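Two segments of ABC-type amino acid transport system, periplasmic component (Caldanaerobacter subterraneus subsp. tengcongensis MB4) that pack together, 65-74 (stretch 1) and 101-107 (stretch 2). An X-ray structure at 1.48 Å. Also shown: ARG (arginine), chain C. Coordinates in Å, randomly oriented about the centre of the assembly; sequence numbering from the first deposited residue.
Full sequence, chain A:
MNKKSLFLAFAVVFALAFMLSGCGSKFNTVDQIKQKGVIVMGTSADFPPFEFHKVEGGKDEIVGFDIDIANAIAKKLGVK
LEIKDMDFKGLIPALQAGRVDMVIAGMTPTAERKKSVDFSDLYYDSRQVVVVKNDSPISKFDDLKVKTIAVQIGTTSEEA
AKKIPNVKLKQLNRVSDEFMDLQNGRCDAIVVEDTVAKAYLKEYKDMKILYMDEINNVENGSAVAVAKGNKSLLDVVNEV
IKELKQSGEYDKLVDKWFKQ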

# COMPACT_ATOMS: atom_id res chain seq x y z
N PHE A 65 -3.14 7.48 6.66
CA PHE A 65 -3.14 8.54 5.66
C PHE A 65 -4.25 8.33 4.63
O PHE A 65 -4.98 9.27 4.28
CB PHE A 65 -1.76 8.55 4.99
CG PHE A 65 -1.54 9.65 4.00
CD1 PHE A 65 -1.64 10.99 4.37
CD2 PHE A 65 -1.13 9.35 2.71
CE1 PHE A 65 -1.40 12.00 3.45
CE2 PHE A 65 -0.89 10.36 1.79
CZ PHE A 65 -1.02 11.68 2.16
N ASP A 66 -4.39 7.10 4.14
CA ASP A 66 -5.42 6.82 3.15
C ASP A 66 -6.81 6.98 3.71
O ASP A 66 -7.74 7.36 2.98
CB ASP A 66 -5.27 5.41 2.57
CG ASP A 66 -4.13 5.29 1.58
OD1 ASP A 66 -3.55 6.31 1.17
OD2 ASP A 66 -3.85 4.15 1.15
N ILE A 67 -6.98 6.68 4.99
CA ILE A 67 -8.28 6.84 5.63
C ILE A 67 -8.64 8.33 5.80
O ILE A 67 -9.79 8.72 5.60
CB ILE A 67 -8.36 6.13 6.99
CG1 ILE A 67 -7.92 4.68 6.85
CG2 ILE A 67 -9.77 6.24 7.56
CD1 ILE A 67 -8.58 3.90 5.74
N ASP A 68 -7.65 9.15 6.15
CA ASP A 68 -7.90 10.58 6.23
C ASP A 68 -8.32 11.13 4.87
O ASP A 68 -9.22 11.97 4.78
CB ASP A 68 -6.69 11.32 6.77
CG ASP A 68 -6.45 11.04 8.25
OD1 ASP A 68 -7.32 10.42 8.91
OD2 ASP A 68 -5.38 11.44 8.74
N ILE A 69 -7.69 10.64 3.80
CA ILE A 69 -8.06 11.09 2.46
C ILE A 69 -9.49 10.63 2.14
O ILE A 69 -10.31 11.40 1.62
CB ILE A 69 -7.07 10.57 1.40
CG1 ILE A 69 -5.70 11.23 1.62
CG2 ILE A 69 -7.58 10.84 -0.01
CD1 ILE A 69 -4.59 10.67 0.74
N ALA A 70 -9.79 9.38 2.48
CA ALA A 70 -11.14 8.85 2.26
C ALA A 70 -12.19 9.67 2.98
O ALA A 70 -13.26 9.95 2.42
CB ALA A 70 -11.22 7.44 2.72
N ASN A 71 -11.90 10.06 4.21
CA ASN A 71 -12.86 10.86 4.95
C ASN A 71 -13.04 12.25 4.37
O ASN A 71 -14.15 12.80 4.41
CB ASN A 71 -12.55 10.87 6.45
CG ASN A 71 -13.15 9.69 7.16
OD1 ASN A 71 -14.38 9.56 7.23
ND2 ASN A 71 -12.31 8.82 7.69
N ALA A 72 -11.99 12.80 3.77
CA ALA A 72 -12.11 14.08 3.09
C ALA A 72 -13.03 13.95 1.87
O ALA A 72 -13.84 14.84 1.58
CB ALA A 72 -10.74 14.62 2.67
N ILE A 73 -12.92 12.82 1.17
CA ILE A 73 -13.77 12.56 0.02
C ILE A 73 -15.22 12.39 0.46
O ILE A 73 -16.14 12.97 -0.14
CB ILE A 73 -13.29 11.31 -0.75
CG1 ILE A 73 -11.93 11.57 -1.41
CG2 ILE A 73 -14.34 10.84 -1.77
CD1 ILE A 73 -11.22 10.30 -1.87
N ALA A 74 -15.44 11.60 1.52
CA ALA A 74 -16.79 11.37 2.03
C ALA A 74 -17.42 12.69 2.46
O ALA A 74 -18.62 12.90 2.23
CB ALA A 74 -16.76 10.39 3.17
N ASP A 101 -16.97 1.30 -4.00
CA ASP A 101 -17.03 2.44 -4.92
C ASP A 101 -15.66 3.00 -5.27
O ASP A 101 -15.46 3.57 -6.34
CB ASP A 101 -17.87 3.56 -4.32
CG ASP A 101 -19.28 3.13 -3.97
OD1 ASP A 101 -19.93 2.48 -4.82
OD2 ASP A 101 -19.73 3.43 -2.85
N MET A 102 -14.71 2.85 -4.36
CA MET A 102 -13.36 3.32 -4.58
C MET A 102 -12.40 2.48 -3.77
O MET A 102 -12.80 1.84 -2.78
CB MET A 102 -13.19 4.81 -4.24
CG MET A 102 -13.35 5.13 -2.76
SD MET A 102 -13.16 6.89 -2.46
CE MET A 102 -13.57 6.99 -0.72
N VAL A 103 -11.15 2.46 -4.20
CA VAL A 103 -10.09 1.79 -3.46
C VAL A 103 -9.01 2.80 -3.14
O VAL A 103 -8.52 3.52 -4.01
CB VAL A 103 -9.49 0.62 -4.27
CG1 VAL A 103 -8.18 0.15 -3.65
CG2 VAL A 103 -10.49 -0.53 -4.38
N ILE A 104 -8.64 2.87 -1.86
CA ILE A 104 -7.48 3.63 -1.44
C ILE A 104 -6.65 2.68 -0.60
O ILE A 104 -7.08 2.25 0.47
CB ILE A 104 -7.85 4.89 -0.64
CG1 ILE A 104 -9.07 5.59 -1.26
CG2 ILE A 104 -6.67 5.84 -0.61
CD1 ILE A 104 -9.36 6.97 -0.66
N ALA A 105 -5.48 2.30 -1.10
CA ALA A 105 -4.69 1.26 -0.46
C ALA A 105 -3.22 1.34 -0.86
O ALA A 105 -2.59 0.33 -1.19
CB ALA A 105 -5.25 -0.13 -0.81
N GLY A 106 -2.67 2.55 -0.85
CA GLY A 106 -1.31 2.77 -1.31
C GLY A 106 -1.10 2.15 -2.68
O GLY A 106 -0.05 1.55 -2.97
N MET A 107 -2.11 2.28 -3.54
CA MET A 107 -2.16 1.53 -4.78
C MET A 107 -1.55 2.28 -5.95
O MET A 107 -1.93 3.42 -6.25
CB MET A 107 -3.60 1.13 -5.10
CG MET A 107 -3.70 0.36 -6.41
SD MET A 107 -5.35 -0.22 -6.81
CE MET A 107 -5.52 -1.58 -5.65
N ARG C . 2.03 -0.01 -3.99
CA ARG C . 1.97 -1.48 -4.20
C ARG C . 0.96 -1.83 -5.28
O ARG C . 0.21 -0.97 -5.74
CB ARG C . 1.61 -2.20 -2.90
CG ARG C . 0.33 -1.70 -2.25
CD ARG C . -0.12 -2.61 -1.13
NE ARG C . -1.14 -1.97 -0.31
CZ ARG C . -1.72 -2.53 0.75
NH1 ARG C . -1.39 -3.75 1.13
NH2 ARG C . -2.63 -1.86 1.42
OXT ARG C . 0.87 -2.98 -5.70

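One face of the helix 65-74 rests on the chain running through residues 101-107, and the two surfaces fit by a simple alternation of projections and recesses. From the helix, Asp66, Ile69 and Ile73 point toward the second stretch, with Ala70 turned sideways between them; from the other side, Met102 and Ile104 point toward the helix, while the CB of Ala105 points away and Val103 stays out of reach. The alternation of the extended chain thus presents two large side chains, with one residue between them, to the helix.

Ile104 is the main projection, and it has the largest covered area of any residue in the contact. Its chi1 of -41° (m) and t chi2 carry CD1 into a hollow whose floor is Ala70. Here the small methyl of the alanine leaves room for the isoleucine tip: Ala70 CB lies 3.9 Å from Ile104 CD1. Residues one helical turn apart line the same hollow, with Ile73 CD1 4.0 Å and Ile69 CG2 4.3 Å from Ile104 CD1. The other branch of Ile104 is directed to the start of the helix, where its CG2 packs 3.4 Å from Asp66 CG. This is also where the backbones come closest, the CA atoms of Asp66 and Ile104 being 6.0 Å apart.

Met102 continues the apolar surface toward the later part of the helix. Its chi2 and chi3 are both t, so the side chain is extended beyond chi1 and its end reaches Ala70 and Ile73. The sulfur, Met102 SD, lies 4.0 Å from Ile73 CD1, and the terminal methyl, Met102 CE, is 4.2 Å from Ala70 CB. Ile73 CD1 therefore touches both Met102 and Ile104, and Ala70 is likewise shared by the two.

The polar element sits at the other end of the contact. The Asp66 carboxylate extends past Ile104 to the backbone of Gly106, where Gly106 N donates a hydrogen bond to Asp66 OD2 at 2.8 Å with an N-H...O angle of 141°. Ala105 N is also near, 3.3 Å from Asp66 OD2, but the angle is too poor for a hydrogen bond. Asp66 OD1 is satisfied elsewhere in the structure. Gly106 has a positive phi of 51°, a conformation that favours glycine. The same segment holds the bound arginine through its carbonyls: ARG NE donates to Ala105 O at 2.9 Å and ARG N to Gly106 O at 2.8 Å. Asp66 thus anchors, through an amide, a segment whose carbonyls bind the ligand.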